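Local coordinates for putative peptidoglycan-binding/hydrolysing protein (PDB 5TV7) that probably binds, and may hydrolyse, bacterial cell-wall peptidoglycan, and takes up glutamine hydroxamate in the crystal, at residues Tyr29-Glu34 against Met70-Ser75; Ser23-Gly28 against Ser81-Tyr86. All blocks are in the same frame, centred on the assembly; numbering follows the deposited sequence.

Contact 1 (Tyr29-Glu34 against Met70-Ser75)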
ATOM      1  N   TYR A  29       1.639 -10.322   7.362  1.00 43.85           N
ATOM      2  CA  TYR A  29       0.411 -11.088   7.543  1.00 45.56           C
ATOM      3  C   TYR A  29      -0.846 -10.293   7.188  1.00 45.03           C
ATOM      4  O   TYR A  29      -0.941  -9.093   7.468  1.00 42.38           O
ATOM      5  CB  TYR A  29       0.336 -11.592   8.990  1.00 49.01           C
ATOM      6  CG  TYR A  29       1.418 -12.600   9.294  1.00 51.90           C
ATOM      7  CD1 TYR A  29       2.699 -12.190   9.673  1.00 52.13           C
ATOM      8  CD2 TYR A  29       1.178 -13.965   9.159  1.00 55.21           C
ATOM      9  CE1 TYR A  29       3.700 -13.117   9.926  1.00 55.15           C
ATOM     10  CE2 TYR A  29       2.173 -14.900   9.408  1.00 58.44           C
ATOM     11  CZ  TYR A  29       3.430 -14.470   9.792  1.00 58.09           C
ATOM     12  OH  TYR A  29       4.414 -15.396  10.034  1.00 63.33           O
ATOM     13  N   ILE A  30      -1.799 -10.975   6.555  1.00 46.51           N
ATOM     14  CA  ILE A  30      -3.081 -10.393   6.194  1.00 46.58           C
ATOM     15  C   ILE A  30      -4.051 -10.739   7.306  1.00 49.70           C
ATOM     16  O   ILE A  30      -4.168 -11.899   7.699  1.00 53.33           O
ATOM     17  CB  ILE A  30      -3.642 -10.963   4.871  1.00 48.29           C
ATOM     18  CG1 ILE A  30      -2.659 -10.736   3.717  1.00 46.19           C
ATOM     19  CG2 ILE A  30      -4.994 -10.324   4.543  1.00 48.55           C
ATOM     20  CD1 ILE A  30      -3.094 -11.386   2.413  1.00 47.72           C
ATOM     21  N   TYR A  31      -4.736  -9.723   7.812  1.00 49.92           N
ATOM     22  CA  TYR A  31      -5.726  -9.873   8.862  1.00 51.82           C
ATOM     23  C   TYR A  31      -7.031  -9.283   8.389  1.00 52.13           C
ATOM     24  O   TYR A  31      -7.054  -8.461   7.474  1.00 49.00           O
ATOM     25  CB  TYR A  31      -5.315  -9.064  10.100  1.00 51.85           C
ATOM     26  CG  TYR A  31      -4.080  -9.549  10.803  1.00 52.68           C
ATOM     27  CD1 TYR A  31      -4.163 -10.552  11.769  1.00 56.01           C
ATOM     28  CD2 TYR A  31      -2.827  -8.998  10.526  1.00 49.59           C
ATOM     29  CE1 TYR A  31      -3.035 -11.001  12.432  1.00 57.21           C
ATOM     30  CE2 TYR A  31      -1.693  -9.445  11.186  1.00 51.07           C
ATOM     31  CZ  TYR A  31      -1.805 -10.448  12.132  1.00 54.79           C
ATOM     32  OH  TYR A  31      -0.696 -10.908  12.792  1.00 58.52           O
ATOM     33  N   THR A  32      -8.118  -9.717   9.007  1.00 55.20           N
ATOM     34  CA  THR A  32      -9.406  -9.102   8.789  1.00 56.17           C
ATOM     35  C   THR A  32      -9.454  -8.055   9.899  1.00 56.69           C
ATOM     36  O   THR A  32      -8.748  -8.190  10.915  1.00 56.10           O
ATOM     37  CB  THR A  32     -10.571 -10.088   8.947  1.00 60.58           C
ATOM     38  OG1 THR A  32     -10.510 -10.685  10.243  1.00 63.20           O
ATOM     39  CG2 THR A  32     -10.508 -11.179   7.878  1.00 61.79           C
ATOM     40  N   TYR A  33     -10.267  -7.019   9.714  1.00 56.29           N
ATOM     41  CA  TYR A  33     -10.394  -5.963  10.712  1.00 58.00           C
ATOM     42  C   TYR A  33     -10.731  -6.535  12.099  1.00 62.58           C
ATOM     43  O   TYR A  33     -10.129  -6.138  13.095  1.00 62.35           O
ATOM     44  CB  TYR A  33     -11.425  -4.922  10.258  1.00 58.88           C
ATOM     45  CG  TYR A  33     -11.718  -3.828  11.262  1.00 60.58           C
ATOM     46  CD1 TYR A  33     -10.713  -2.970  11.699  1.00 59.63           C
ATOM     47  CD2 TYR A  33     -13.014  -3.618  11.736  1.00 64.93           C
ATOM     48  CE1 TYR A  33     -10.980  -1.957  12.607  1.00 62.26           C
ATOM     49  CE2 TYR A  33     -13.295  -2.609  12.648  1.00 66.52           C
ATOM     50  CZ  TYR A  33     -12.277  -1.779  13.077  1.00 65.51           C
ATOM     51  OH  TYR A  33     -12.553  -0.774  13.973  1.00 68.67           O
ATOM     52  N   GLU A  34     -11.654  -7.491  12.157  1.00 66.38           N
ATOM     53  CA  GLU A  34     -12.012  -8.086  13.450  1.00 71.34           C
ATOM     54  C   GLU A  34     -10.879  -8.932  14.060  1.00 70.85           C
ATOM     55  O   GLU A  34     -10.751  -8.990  15.280  1.00 73.38           O
ATOM     56  CB  GLU A  34     -13.327  -8.873  13.377  1.00 76.97           C
ATOM     57  CG  GLU A  34     -13.361 -10.036  12.399  1.00 79.32           C
ATOM     58  CD  GLU A  34     -14.657 -10.830  12.485  1.00 85.97           C
ATOM     59  OE1 GLU A  34     -15.462 -10.590  13.415  1.00 90.15           O
ATOM     60  OE2 GLU A  34     -14.865 -11.711  11.626  1.00 90.22           O
HETATM   61  N   MSE A  70       4.101  -4.820  19.369  1.00112.53           N
HETATM   62  CA  MSE A  70       4.691  -5.394  20.584  1.00121.98           C
HETATM   63  C   MSE A  70       4.282  -6.825  20.832  1.00122.99           C
HETATM   64  O   MSE A  70       5.146  -7.686  21.031  1.00125.65           O
HETATM   65  CB  MSE A  70       4.346  -4.514  21.794  1.00130.24           C
HETATM   66  CG  MSE A  70       5.559  -4.316  22.704  1.00140.16           C
HETATM   67 SE   MSE A  70       6.793  -2.986  21.928  1.00144.25          SE
HETATM   68  CE  MSE A  70       6.298  -1.415  23.012  1.00146.23           C
ATOM     69  N   ASN A  71       2.976  -7.091  20.817  1.00119.90           N
ATOM     70  CA  ASN A  71       2.443  -8.434  21.084  1.00121.80           C
ATOM     71  C   ASN A  71       1.476  -8.891  19.991  1.00116.17           C
ATOM     72  O   ASN A  71       0.268  -8.977  20.212  1.00115.98           O
ATOM     73  CB  ASN A  71       1.745  -8.455  22.451  1.00127.54           C
ATOM     74  CG  ASN A  71       2.686  -8.119  23.596  1.00134.31           C
ATOM     75  OD1 ASN A  71       3.865  -8.479  23.582  1.00136.12           O
ATOM     76  ND2 ASN A  71       2.159  -7.444  24.611  1.00139.08           N
ATOM     77  N   GLU A  72       2.030  -9.190  18.816  1.00109.42           N
ATOM     78  CA  GLU A  72       1.256  -9.652  17.661  1.00105.63           C
ATOM     79  C   GLU A  72       1.296 -11.177  17.576  1.00104.55           C
ATOM     80  O   GLU A  72       2.376 -11.772  17.640  1.00104.89           O
ATOM     81  CB  GLU A  72       1.849  -9.072  16.368  1.00102.26           C
ATOM     82  CG  GLU A  72       1.113  -9.462  15.083  1.00 99.67           C
ATOM     83  CD  GLU A  72       1.843  -9.042  13.810  1.00 97.09           C
ATOM     84  OE1 GLU A  72       1.250  -9.158  12.714  1.00 90.30           O
ATOM     85  OE2 GLU A  72       3.008  -8.591  13.895  1.00 98.99           O
ATOM     86  N   ASP A  73       0.126 -11.808  17.444  1.00103.36           N
ATOM     87  CA  ASP A  73       0.070 -13.258  17.246  1.00102.81           C
ATOM     88  C   ASP A  73      -0.305 -13.483  15.775  1.00 96.79           C
ATOM     89  O   ASP A  73      -1.355 -13.041  15.295  1.00 89.82           O
ATOM     90  CB  ASP A  73      -0.867 -13.987  18.240  1.00106.82           C
ATOM     91  CG  ASP A  73      -2.344 -13.677  18.028  1.00108.92           C
ATOM     92  OD1 ASP A  73      -2.688 -12.536  17.643  1.00110.94           O
ATOM     93  OD2 ASP A  73      -3.165 -14.586  18.278  1.00108.06           O
ATOM     94  N   ASN A  74       0.595 -14.148  15.063  1.00 95.83           N
ATOM     95  CA  ASN A  74       0.435 -14.400  13.637  1.00 92.48           C
ATOM     96  C   ASN A  74      -0.634 -15.452  13.332  1.00 92.65           C
ATOM     97  O   ASN A  74      -1.113 -15.525  12.198  1.00 90.64           O
ATOM     98  CB  ASN A  74       1.776 -14.842  13.058  1.00 92.13           C
ATOM     99  CG  ASN A  74       2.913 -13.906  13.437  1.00 94.48           C
ATOM    100  OD1 ASN A  74       2.685 -12.793  13.923  1.00 94.99           O
ATOM    101  ND2 ASN A  74       4.143 -14.361  13.234  1.00 95.56           N
ATOM    102  N   SER A  75      -1.007 -16.250  14.339  1.00 93.40           N
ATOM    103  CA  SER A  75      -2.023 -17.305  14.178  1.00 94.07           C
ATOM    104  C   SER A  75      -3.357 -16.795  13.617  1.00 91.82           C
ATOM    105  O   SER A  75      -4.006 -17.491  12.834  1.00 93.53           O
ATOM    106  CB  SER A  75      -2.262 -18.042  15.509  1.00 97.48           C
ATOM    107  OG  SER A  75      -2.724 -17.160  16.521  1.00 99.16           O
TER

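Contact 2 (Ser23-Gly28 against Ser81-Tyr86)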
ATOM      1  N   SER A  23      15.241  -6.684  -0.241  1.00 62.85           N
ATOM      2  CA  SER A  23      14.628  -5.391   0.040  1.00 58.31           C
ATOM      3  C   SER A  23      13.490  -5.044  -0.927  1.00 52.51           C
ATOM      4  O   SER A  23      12.762  -4.078  -0.685  1.00 51.15           O
ATOM      5  CB  SER A  23      15.676  -4.279   0.041  1.00 61.11           C
ATOM      6  OG  SER A  23      16.316  -4.188  -1.213  1.00 65.17           O
ATOM      7  N   PHE A  24      13.333  -5.812  -2.012  1.00 48.57           N
ATOM      8  CA  PHE A  24      12.228  -5.577  -2.966  1.00 45.31           C
ATOM      9  C   PHE A  24      10.992  -6.452  -2.682  1.00 43.71           C
ATOM     10  O   PHE A  24       9.991  -6.378  -3.392  1.00 42.15           O
ATOM     11  CB  PHE A  24      12.702  -5.764  -4.398  1.00 45.44           C
ATOM     12  CG  PHE A  24      13.693  -4.729  -4.844  1.00 46.16           C
ATOM     13  CD1 PHE A  24      13.263  -3.532  -5.403  1.00 44.61           C
ATOM     14  CD2 PHE A  24      15.060  -4.948  -4.718  1.00 47.95           C
ATOM     15  CE1 PHE A  24      14.174  -2.572  -5.823  1.00 45.50           C
ATOM     16  CE2 PHE A  24      15.976  -3.990  -5.140  1.00 48.67           C
ATOM     17  CZ  PHE A  24      15.532  -2.805  -5.699  1.00 46.84           C
ATOM     18  N   THR A  25      11.061  -7.259  -1.629  1.00 43.63           N
ATOM     19  CA  THR A  25       9.961  -8.130  -1.240  1.00 42.83           C
ATOM     20  C   THR A  25       9.296  -7.585   0.011  1.00 41.12           C
ATOM     21  O   THR A  25       9.982  -7.206   0.942  1.00 43.29           O
ATOM     22  CB  THR A  25      10.491  -9.549  -0.974  1.00 44.37           C
ATOM     23  OG1 THR A  25      11.078 -10.052  -2.176  1.00 46.31           O
ATOM     24  CG2 THR A  25       9.383 -10.488  -0.510  1.00 44.73           C
ATOM     25  N   LEU A  26       7.961  -7.528   0.029  1.00 39.27           N
ATOM     26  CA  LEU A  26       7.241  -7.055   1.211  1.00 38.15           C
ATOM     27  C   LEU A  26       6.451  -8.209   1.811  1.00 39.08           C
ATOM     28  O   LEU A  26       5.437  -8.643   1.255  1.00 38.97           O
ATOM     29  CB  LEU A  26       6.308  -5.875   0.894  1.00 35.59           C
ATOM     30  CG  LEU A  26       5.748  -5.185   2.144  1.00 35.40           C
ATOM     31  CD1 LEU A  26       6.848  -4.443   2.916  1.00 35.95           C
ATOM     32  CD2 LEU A  26       4.628  -4.225   1.776  1.00 34.57           C
ATOM     33  N   SER A  27       6.913  -8.679   2.964  1.00 40.37           N
ATOM     34  CA  SER A  27       6.304  -9.797   3.647  1.00 42.88           C
ATOM     35  C   SER A  27       5.627  -9.384   4.928  1.00 41.02           C
ATOM     36  O   SER A  27       6.025  -8.421   5.563  1.00 41.53           O
ATOM     37  CB  SER A  27       7.368 -10.847   3.947  1.00 46.76           C
ATOM     38  OG  SER A  27       7.905 -11.336   2.733  1.00 50.09           O
ATOM     39  N   GLY A  28       4.618 -10.153   5.314  1.00 41.56           N
ATOM     40  CA  GLY A  28       3.849  -9.865   6.512  1.00 41.67           C
ATOM     41  C   GLY A  28       2.616 -10.734   6.562  1.00 43.69           C
ATOM     42  O   GLY A  28       2.543 -11.756   5.873  1.00 44.71           O
ATOM     43  N   SER A  81       3.596 -12.526   0.812  1.00 41.07           N
ATOM     44  CA  SER A  81       4.859 -11.953   0.376  1.00 42.02           C
ATOM     45  C   SER A  81       4.646 -11.294  -1.001  1.00 39.84           C
ATOM     46  O   SER A  81       4.332 -11.977  -1.974  1.00 39.54           O
ATOM     47  CB  SER A  81       5.899 -13.069   0.314  1.00 44.31           C
ATOM     48  OG  SER A  81       7.164 -12.579  -0.063  1.00 47.06           O
ATOM     49  N   TYR A  82       4.799  -9.971  -1.072  1.00 38.33           N
ATOM     50  CA  TYR A  82       4.554  -9.225  -2.314  1.00 36.16           C
ATOM     51  C   TYR A  82       5.802  -8.710  -2.994  1.00 35.44           C
ATOM     52  O   TYR A  82       6.723  -8.219  -2.339  1.00 34.64           O
ATOM     53  CB  TYR A  82       3.680  -7.994  -2.047  1.00 36.09           C
ATOM     54  CG  TYR A  82       2.326  -8.272  -1.459  1.00 37.34           C
ATOM     55  CD1 TYR A  82       1.298  -8.768  -2.242  1.00 37.46           C
ATOM     56  CD2 TYR A  82       2.052  -7.980  -0.125  1.00 40.18           C
ATOM     57  CE1 TYR A  82       0.037  -9.000  -1.712  1.00 38.65           C
ATOM     58  CE2 TYR A  82       0.791  -8.213   0.421  1.00 40.56           C
ATOM     59  CZ  TYR A  82      -0.210  -8.723  -0.380  1.00 40.97           C
ATOM     60  OH  TYR A  82      -1.457  -8.958   0.151  1.00 42.74           O
ATOM     61  N   THR A  83       5.789  -8.775  -4.320  1.00 34.15           N
ATOM     62  CA  THR A  83       6.834  -8.210  -5.174  1.00 35.16           C
ATOM     63  C   THR A  83       6.105  -7.395  -6.245  1.00 34.36           C
ATOM     64  O   THR A  83       4.899  -7.524  -6.405  1.00 34.17           O
ATOM     65  CB  THR A  83       7.719  -9.279  -5.811  1.00 37.59           C
ATOM     66  OG1 THR A  83       6.900 -10.241  -6.478  1.00 38.28           O
ATOM     67  CG2 THR A  83       8.555  -9.990  -4.748  1.00 40.77           C
ATOM     68  N   VAL A  84       6.840  -6.581  -6.992  1.00 34.93           N
ATOM     69  CA  VAL A  84       6.248  -5.664  -7.946  1.00 33.83           C
ATOM     70  C   VAL A  84       6.836  -5.818  -9.329  1.00 35.47           C
ATOM     71  O   VAL A  84       8.053  -5.917  -9.485  1.00 36.08           O
ATOM     72  CB  VAL A  84       6.504  -4.199  -7.501  1.00 34.48           C
ATOM     73  CG1 VAL A  84       5.908  -3.215  -8.502  1.00 34.04           C
ATOM     74  CG2 VAL A  84       5.934  -3.949  -6.114  1.00 32.72           C
ATOM     75  N   SER A  85       5.957  -5.814 -10.327  1.00 33.79           N
ATOM     76  CA  SER A  85       6.356  -5.885 -11.717  1.00 34.92           C
ATOM     77  C   SER A  85       5.696  -4.714 -12.419  1.00 34.79           C
ATOM     78  O   SER A  85       4.472  -4.569 -12.387  1.00 33.26           O
ATOM     79  CB  SER A  85       5.886  -7.178 -12.370  1.00 36.02           C
ATOM     80  OG  SER A  85       6.315  -7.201 -13.722  1.00 37.24           O
ATOM     81  N   TYR A  86       6.509  -3.864 -13.024  1.00 35.14           N
ATOM     82  CA  TYR A  86       5.994  -2.706 -13.706  1.00 35.31           C
ATOM     83  C   TYR A  86       6.255  -2.860 -15.184  1.00 37.01           C
ATOM     84  O   TYR A  86       7.392  -2.928 -15.610  1.00 38.64           O
ATOM     85  CB  TYR A  86       6.614  -1.427 -13.115  1.00 34.76           C
ATOM     86  CG  TYR A  86       6.347  -0.138 -13.874  1.00 35.10           C
ATOM     87  CD1 TYR A  86       5.120   0.102 -14.481  1.00 34.61           C
ATOM     88  CD2 TYR A  86       7.295   0.894 -13.888  1.00 36.38           C
ATOM     89  CE1 TYR A  86       4.871   1.286 -15.155  1.00 35.20           C
ATOM     90  CE2 TYR A  86       7.044   2.094 -14.550  1.00 36.43           C
ATOM     91  CZ  TYR A  86       5.833   2.276 -15.187  1.00 35.12           C
ATOM     92  OH  TYR A  86       5.552   3.449 -15.835  1.00 35.37           O
TER
HETATM   93  O   HOH W   1       9.341  -5.901  -5.903  1.00 34.03           O

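Contact 1 (Tyr29-Glu34 against Met70-Ser75)
Tyr31 and Glu72 supply the hydrogen bond of this contact: the phenol OH of Tyr31 donates a short bond of 2.6 Å to OE1 of Glu72. The hydroxyl reaches OE1 on its anti side, 20° out of the carboxylate plane. In Glu72 the first torsion sends CG away from the backbone N (chi1 -179°), and the extended chain beyond it brings OE1 to the Tyr31 hydroxyl. The carbonyl O of Asp73 lies in the plane of the Tyr31 ring at its edge, 3.4 Å from OH.

Asn74 stacks on the Tyr29 ring. CB of Asn74 sits over one face of the ring, 3.8 Å from its centroid, in a CH-pi contact, while the amide spreads over the CE1, CZ and OH side with its plane 26° from the ring's. Tyr79 meets the Tyr29 ring edge to face, and Pro37 packs on both Tyr31 and Glu72.

Two tyrosines, at alternate positions of strand 26-32, thus hold the loop before strand 78-87 in different ways. The short bond to a carboxylate would be expected to polarise the Tyr31 hydroxyl, whereas Tyr29 offers the loop mainly the face of its ring.

Contact 2 (Ser23-Gly28 against Ser81-Tyr86)
Leu26 and Tyr82 exchange a reciprocal pair of backbone hydrogen bonds, Leu26 N to Tyr82 O and Tyr82 N to Leu26 O, each 2.8 Å long and nearly straight at 172° and 174°. They form an antiparallel hydrogen-bonded pair, and the next one, Ser27 with Ser81, is non-hydrogen-bonded. There the side chains supply the polar link: the two OG atoms of Ser27 and Ser81 are hydrogen-bonded at 3.1 Å. Ser81 OG stands anti to its own backbone N (chi1 -178°), which places it where it meets Ser27 OG.

On the N-terminal side of Leu26 a water takes over, where the chain leads from the 3-10 segment at 23-24 into the strand. It donates to Phe24 O at 2.6 Å and accepts from Val84 N at 2.8 Å, joining the two segments.

Around these bonds, Thr25 CA-H points to Tyr82 O and Ser81 CA-H to Leu26 O. The side chains of Thr25 and Thr83 run alongside each other in one direction, with Thr25 OG1 3.6 Å from Thr83 CG2. On the face that carries Leu26 and Tyr82, the two CB atoms are 4.5 Å apart.

That same face receives helix 116-127: Leu26 packs on Ile123, Thr126 and Leu127, and Val84 on Met124. The Tyr82 ring meets Phe62 edge to face, and the Tyr86 hydroxyl bonds to Asp167 of helix 163-173. In the antiparallel sheet, strand 26-32 lies between strands 60-64 and 78-87, and strand 78-87 pairs on its other side with strand 92-96, Thr83 with Met96.

Both contacts use strand 26-32, contact 2 its beginning and contact 1 its later part, with centres about 19 Å apart. Both segments of contact 1 fall in the sequence between those of contact 2. Contact 2 joins two neighbouring strands of the five-stranded antiparallel sheet, whereas contact 1 lays the loop between strands 60-64 and 78-87 against strand 26-32 near the surface. They touch where Ile30 CD1 packs 3.7 Å from Tyr82 OH. Both belong to the first putative peptidoglycan-binding region, but side chains from the strands of contact 2 pack on helices 116-127 and 163-173, consistent with the sheet lying against the second, helical peptidoglycan-binding region.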